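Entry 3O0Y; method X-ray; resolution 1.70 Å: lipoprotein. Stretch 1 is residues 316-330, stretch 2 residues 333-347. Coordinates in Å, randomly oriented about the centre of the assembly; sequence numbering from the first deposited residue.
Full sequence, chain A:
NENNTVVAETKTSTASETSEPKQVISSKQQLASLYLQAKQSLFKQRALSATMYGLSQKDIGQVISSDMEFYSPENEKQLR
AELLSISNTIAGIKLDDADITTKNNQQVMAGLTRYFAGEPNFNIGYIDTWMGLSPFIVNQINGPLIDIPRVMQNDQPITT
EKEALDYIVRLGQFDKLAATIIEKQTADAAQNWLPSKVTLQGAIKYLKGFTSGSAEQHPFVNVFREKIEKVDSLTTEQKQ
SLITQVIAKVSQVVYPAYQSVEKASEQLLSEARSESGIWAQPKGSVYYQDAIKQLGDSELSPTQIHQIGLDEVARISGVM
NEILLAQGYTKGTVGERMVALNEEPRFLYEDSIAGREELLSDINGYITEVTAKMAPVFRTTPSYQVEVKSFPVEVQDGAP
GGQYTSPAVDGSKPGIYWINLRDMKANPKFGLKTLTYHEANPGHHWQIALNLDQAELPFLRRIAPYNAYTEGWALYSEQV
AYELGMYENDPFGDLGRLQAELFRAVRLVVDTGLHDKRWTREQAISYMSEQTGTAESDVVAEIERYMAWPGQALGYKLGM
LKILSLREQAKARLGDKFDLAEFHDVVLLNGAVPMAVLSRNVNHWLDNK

Stretch 1, residues 316-330: ISGVMNEILLAQGYT
Stretch 2 333-347: TVGERMVALNEEPRF

At the apolar centre Val 334 (chi1 t), its CA-to-CB bond toward the first helix, is a knob among Ser 317, Met 320, Asn 321 and Leu 324. CG2 of Val 334 lies 3.4 Å from O of Ser 317 and 4.0 Å from CB of Asn 321; CG1 of Val 334 lies 3.8 Å from CE of Met 320 and 4.1 Å from CD1 of Leu 324. Met 320 (m, t, p) is buried and extends its flexible thioether so that its CE also lies 4.0 Å from SD of Met 338 (m, m, m). One turn on, buried Leu 324 (m, t) has its CA-to-CB bond pointing toward stretch 2, and its CD2 packs 3.8 Å from CD1 of Leu 341 (m, t). The apolar row closes on Tyr 329 (chi1 m, chi2 -101°): CD2 of Leu 341 lies over one face of the ring, 3.4 Å from CZ of Tyr 329. The two helices of one chain, 316-326 (begun earlier in the chain) and the one starting at Val 334, pack with axes 10.5 Å apart at closest approach and N-to-C directions 50° apart, burying 583 Å² summed over both sides. In the register, the CA atoms of Asn 321 and Val 334 are 6.1 Å apart, those of Tyr 329 and Arg 337 6.8 Å.

The first helix gives way to a Schellman turn, with Tyr 329 N bonded to Leu 324 O (3.0 Å) and Gly 328 N to Leu 325 O (2.9 Å). Gly 328 has phi/psi of 96/12°, where a CB would jam against the preceding carbonyl O. At Tyr 329 (-103/95°) the CA-to-CB bond then points toward stretch 2. The second helix is capped by Thr 333 (-70/164°, chi1 p): its OG1 accepts from N of Glu 336 at 2.9 Å, while N of Thr 333 donates to OE1 of Glu 336, also at 2.9 Å.

Buried Arg 337 (m, t, m, chi4 168°) ties these elements together and has the largest area covered, 121 Å². Its NH1 donates to O of Tyr 329 (2.9 Å) and to OD1 of Asn 321 (2.9 Å), its NH2 to the same OD1 of Asn 321 (2.8 Å), and its NE to O of Thr 333 (3.2 Å). Both cross-stretch acceptors lie near the guanidinium plane, leaving one face to CD1 of Leu 324; the long aliphatic arm brings CD of Arg 337 to 3.9 Å from CB of Tyr 329. The CA-to-CB bond of Asn 321 (chi1 t, chi2 68°) points sideways, but the end of the side chain swings in to serve as acceptor.

At the outer polar edge, OH of Tyr 329 donates a very short 2.5 Å hydrogen bond to OE2 of Glu 344 (m, t, chi3 0°), which lies near the ring plane. The other carboxylate oxygen, OE1 of Glu 344, forms a salt bridge with NE of Arg 346 (2.8 Å). Exposed Arg 346 (p, t, t), in the 3-10 segment 345-347, places NH2 2.9 Å from OH of Tyr 329.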

# COMPACT_ATOMS: atom_id res chain seq x y z
N ILE A 316 0.14 -19.54 -16.04
CA ILE A 316 0.65 -18.27 -16.64
C ILE A 316 1.99 -18.54 -17.36
O ILE A 316 2.23 -18.03 -18.48
CB ILE A 316 0.80 -17.19 -15.58
CG1 ILE A 316 -0.55 -16.81 -14.96
CG2 ILE A 316 1.41 -15.87 -16.22
CD1 ILE A 316 -0.35 -16.04 -13.63
N SER A 317 2.85 -19.32 -16.73
CA SER A 317 4.12 -19.75 -17.33
C SER A 317 3.89 -20.40 -18.67
O SER A 317 4.60 -20.13 -19.71
CB SER A 317 4.83 -20.77 -16.40
OG SER A 317 5.38 -19.95 -15.43
N GLY A 318 2.90 -21.29 -18.70
CA GLY A 318 2.56 -21.99 -19.94
C GLY A 318 2.10 -21.09 -21.06
O GLY A 318 2.50 -21.23 -22.21
N VAL A 319 1.35 -20.06 -20.69
CA VAL A 319 0.95 -19.04 -21.65
C VAL A 319 2.17 -18.27 -22.18
O VAL A 319 2.30 -18.03 -23.39
CB VAL A 319 -0.13 -18.05 -21.06
CG1 VAL A 319 -0.39 -16.93 -22.05
CG2 VAL A 319 -1.42 -18.83 -20.71
N MET A 320 2.95 -17.74 -21.28
CA MET A 320 4.17 -17.01 -21.65
C MET A 320 5.08 -17.87 -22.54
O MET A 320 5.62 -17.36 -23.49
CB MET A 320 4.93 -16.62 -20.37
CG MET A 320 4.24 -15.54 -19.55
SD MET A 320 5.06 -15.15 -17.91
CE MET A 320 6.45 -14.14 -18.58
N ASN A 321 5.26 -19.16 -22.22
CA ASN A 321 6.04 -20.05 -23.13
C ASN A 321 5.56 -20.01 -24.57
O ASN A 321 6.35 -19.96 -25.53
CB ASN A 321 6.10 -21.45 -22.54
CG ASN A 321 6.86 -22.41 -23.43
OD1 ASN A 321 8.08 -22.29 -23.59
ND2 ASN A 321 6.16 -23.45 -23.91
N GLU A 322 4.24 -20.05 -24.79
CA GLU A 322 3.73 -20.02 -26.13
C GLU A 322 4.05 -18.74 -26.91
O GLU A 322 4.42 -18.76 -28.09
CB GLU A 322 2.21 -20.18 -26.18
CG GLU A 322 1.72 -21.49 -25.68
CD GLU A 322 2.15 -22.70 -26.44
OE1 GLU A 322 2.54 -22.61 -27.61
OE2 GLU A 322 2.02 -23.79 -25.84
N ILE A 323 3.92 -17.63 -26.22
CA ILE A 323 4.22 -16.36 -26.84
C ILE A 323 5.71 -16.27 -27.14
O ILE A 323 6.09 -15.80 -28.21
CB ILE A 323 3.70 -15.22 -25.95
CG1 ILE A 323 2.18 -15.31 -25.77
CG2 ILE A 323 4.21 -13.83 -26.36
CD1 ILE A 323 1.66 -14.45 -24.63
N LEU A 324 6.56 -16.67 -26.17
CA LEU A 324 7.99 -16.72 -26.37
C LEU A 324 8.41 -17.55 -27.57
O LEU A 324 9.22 -17.10 -28.38
CB LEU A 324 8.74 -17.17 -25.08
CG LEU A 324 8.82 -16.09 -23.99
CD1 LEU A 324 8.98 -16.76 -22.64
CD2 LEU A 324 9.94 -15.03 -24.30
N LEU A 325 7.88 -18.76 -27.69
CA LEU A 325 8.21 -19.62 -28.77
C LEU A 325 7.90 -18.93 -30.09
O LEU A 325 8.71 -18.99 -31.04
CB LEU A 325 7.34 -20.91 -28.72
CG LEU A 325 7.78 -21.89 -27.65
CD1 LEU A 325 6.81 -23.07 -27.62
CD2 LEU A 325 9.13 -22.42 -27.88
N ALA A 326 6.75 -18.24 -30.16
CA ALA A 326 6.32 -17.62 -31.36
C ALA A 326 7.26 -16.45 -31.78
O ALA A 326 7.30 -16.06 -32.97
CB ALA A 326 4.86 -17.11 -31.26
N GLN A 327 7.95 -15.88 -30.83
CA GLN A 327 8.97 -14.85 -31.08
C GLN A 327 10.34 -15.41 -31.35
O GLN A 327 11.28 -14.64 -31.62
CB GLN A 327 9.06 -13.86 -29.90
CG GLN A 327 7.81 -13.03 -29.68
CD GLN A 327 7.39 -12.33 -30.93
OE1 GLN A 327 8.18 -11.62 -31.54
NE2 GLN A 327 6.14 -12.43 -31.23
N GLY A 328 10.49 -16.74 -31.24
CA GLY A 328 11.76 -17.39 -31.53
C GLY A 328 12.64 -17.66 -30.30
O GLY A 328 13.84 -17.97 -30.45
N TYR A 329 12.06 -17.53 -29.13
CA TYR A 329 12.75 -17.73 -27.85
C TYR A 329 12.33 -19.07 -27.30
O TYR A 329 11.29 -19.18 -26.69
CB TYR A 329 12.44 -16.60 -26.89
CG TYR A 329 13.15 -15.32 -27.24
CD1 TYR A 329 14.30 -14.94 -26.55
CD2 TYR A 329 12.72 -14.53 -28.31
CE1 TYR A 329 15.00 -13.78 -26.93
CE2 TYR A 329 13.43 -13.40 -28.70
CZ TYR A 329 14.52 -13.00 -28.00
OH TYR A 329 15.27 -11.87 -28.38
N THR A 330 13.15 -20.10 -27.58
CA THR A 330 12.70 -21.45 -27.46
C THR A 330 13.56 -22.24 -26.43
O THR A 330 13.23 -23.37 -26.13
CB THR A 330 12.77 -22.23 -28.78
OG1 THR A 330 14.12 -22.52 -29.03
CG2 THR A 330 12.25 -21.40 -29.96
N THR A 333 14.01 -21.97 -19.35
CA THR A 333 12.77 -21.69 -18.64
C THR A 333 12.21 -20.35 -19.11
O THR A 333 12.91 -19.53 -19.75
CB THR A 333 13.03 -21.63 -17.17
OG1 THR A 333 13.83 -20.49 -16.88
CG2 THR A 333 13.66 -22.94 -16.67
N VAL A 334 10.94 -20.13 -18.79
CA VAL A 334 10.35 -18.82 -19.03
C VAL A 334 11.20 -17.70 -18.34
O VAL A 334 11.49 -16.67 -18.89
CB VAL A 334 8.88 -18.79 -18.59
CG1 VAL A 334 8.40 -17.36 -18.60
CG2 VAL A 334 8.01 -19.66 -19.51
N GLY A 335 11.61 -17.93 -17.10
CA GLY A 335 12.41 -17.01 -16.41
C GLY A 335 13.74 -16.69 -17.06
O GLY A 335 14.13 -15.51 -17.16
N GLU A 336 14.42 -17.72 -17.53
CA GLU A 336 15.67 -17.54 -18.22
C GLU A 336 15.48 -16.68 -19.43
O GLU A 336 16.35 -15.87 -19.75
CB GLU A 336 16.25 -18.90 -18.61
CG GLU A 336 16.94 -19.49 -17.36
CD GLU A 336 17.17 -20.99 -17.41
OE1 GLU A 336 16.68 -21.69 -18.32
OE2 GLU A 336 17.77 -21.49 -16.42
N ARG A 337 14.38 -16.94 -20.14
CA ARG A 337 14.12 -16.19 -21.37
C ARG A 337 13.84 -14.71 -21.07
O ARG A 337 14.32 -13.80 -21.80
CB ARG A 337 13.02 -16.86 -22.20
CG ARG A 337 13.60 -18.02 -23.03
CD ARG A 337 12.58 -18.83 -23.75
NE ARG A 337 11.87 -19.70 -22.80
CZ ARG A 337 10.75 -20.39 -23.06
NH1 ARG A 337 10.17 -20.33 -24.25
NH2 ARG A 337 10.18 -21.17 -22.11
N MET A 338 13.09 -14.43 -20.01
CA MET A 338 12.83 -13.06 -19.63
C MET A 338 14.10 -12.32 -19.18
O MET A 338 14.31 -11.14 -19.50
CB MET A 338 11.75 -13.00 -18.57
CG MET A 338 10.36 -13.53 -19.03
SD MET A 338 9.63 -12.76 -20.49
CE MET A 338 9.53 -11.04 -19.92
N VAL A 339 14.98 -13.03 -18.48
CA VAL A 339 16.32 -12.47 -18.16
C VAL A 339 17.11 -12.11 -19.39
O VAL A 339 17.69 -11.03 -19.46
CB VAL A 339 17.08 -13.45 -17.28
CG1 VAL A 339 18.53 -13.03 -17.23
CG2 VAL A 339 16.42 -13.55 -15.90
N ALA A 340 17.10 -12.99 -20.40
CA ALA A 340 17.78 -12.76 -21.65
C ALA A 340 17.20 -11.53 -22.37
O ALA A 340 17.95 -10.69 -22.85
CB ALA A 340 17.63 -14.01 -22.63
N LEU A 341 15.88 -11.38 -22.37
CA LEU A 341 15.31 -10.25 -23.04
C LEU A 341 15.74 -8.97 -22.32
O LEU A 341 15.91 -7.97 -22.95
CB LEU A 341 13.78 -10.34 -23.07
CG LEU A 341 13.17 -11.40 -24.00
CD1 LEU A 341 11.67 -11.65 -23.68
CD2 LEU A 341 13.38 -11.09 -25.47
N ASN A 342 15.81 -8.98 -21.00
CA ASN A 342 16.15 -7.78 -20.25
C ASN A 342 17.58 -7.32 -20.59
O ASN A 342 17.92 -6.17 -20.32
CB ASN A 342 16.00 -8.12 -18.80
CG ASN A 342 15.67 -6.94 -17.88
OD1 ASN A 342 16.16 -5.81 -18.04
ND2 ASN A 342 14.96 -7.28 -16.79
N GLU A 343 18.40 -8.14 -21.26
CA GLU A 343 19.75 -7.75 -21.65
C GLU A 343 19.81 -7.11 -23.01
O GLU A 343 20.83 -6.49 -23.35
CB GLU A 343 20.70 -8.94 -21.61
CG GLU A 343 20.59 -9.78 -20.36
CD GLU A 343 21.45 -9.35 -19.23
OE1 GLU A 343 21.96 -8.18 -19.33
OE2 GLU A 343 21.60 -10.19 -18.26
N GLU A 344 18.72 -7.15 -23.79
CA GLU A 344 18.83 -6.67 -25.14
C GLU A 344 18.67 -5.19 -25.28
O GLU A 344 17.82 -4.59 -24.62
CB GLU A 344 17.78 -7.37 -26.03
CG GLU A 344 17.97 -8.89 -26.06
CD GLU A 344 16.91 -9.64 -26.89
OE1 GLU A 344 15.99 -8.97 -27.45
OE2 GLU A 344 17.01 -10.93 -26.91
N PRO A 345 19.48 -4.56 -26.15
CA PRO A 345 19.43 -3.14 -26.19
C PRO A 345 18.08 -2.53 -26.58
O PRO A 345 17.77 -1.40 -26.18
CB PRO A 345 20.53 -2.74 -27.20
CG PRO A 345 20.97 -3.95 -27.81
CD PRO A 345 20.56 -5.11 -26.99
N ARG A 346 17.28 -3.21 -27.41
CA ARG A 346 16.02 -2.69 -27.79
C ARG A 346 15.08 -2.50 -26.58
O ARG A 346 14.11 -1.82 -26.73
CB ARG A 346 15.33 -3.60 -28.82
CG ARG A 346 15.05 -4.96 -28.31
CD ARG A 346 14.50 -5.87 -29.43
NE ARG A 346 14.48 -7.27 -29.04
CZ ARG A 346 13.69 -8.21 -29.58
NH1 ARG A 346 12.82 -7.93 -30.58
NH2 ARG A 346 13.81 -9.42 -29.13
N PHE A 347 15.36 -3.14 -25.46
CA PHE A 347 14.51 -3.11 -24.25
C PHE A 347 15.07 -2.22 -23.14
O PHE A 347 14.53 -2.23 -22.02
CB PHE A 347 14.15 -4.49 -23.74
CG PHE A 347 13.40 -5.33 -24.74
CD1 PHE A 347 12.24 -4.84 -25.34
CD2 PHE A 347 13.86 -6.60 -25.12
CE1 PHE A 347 11.58 -5.60 -26.27
CE2 PHE A 347 13.17 -7.35 -26.01
CZ PHE A 347 12.06 -6.85 -26.63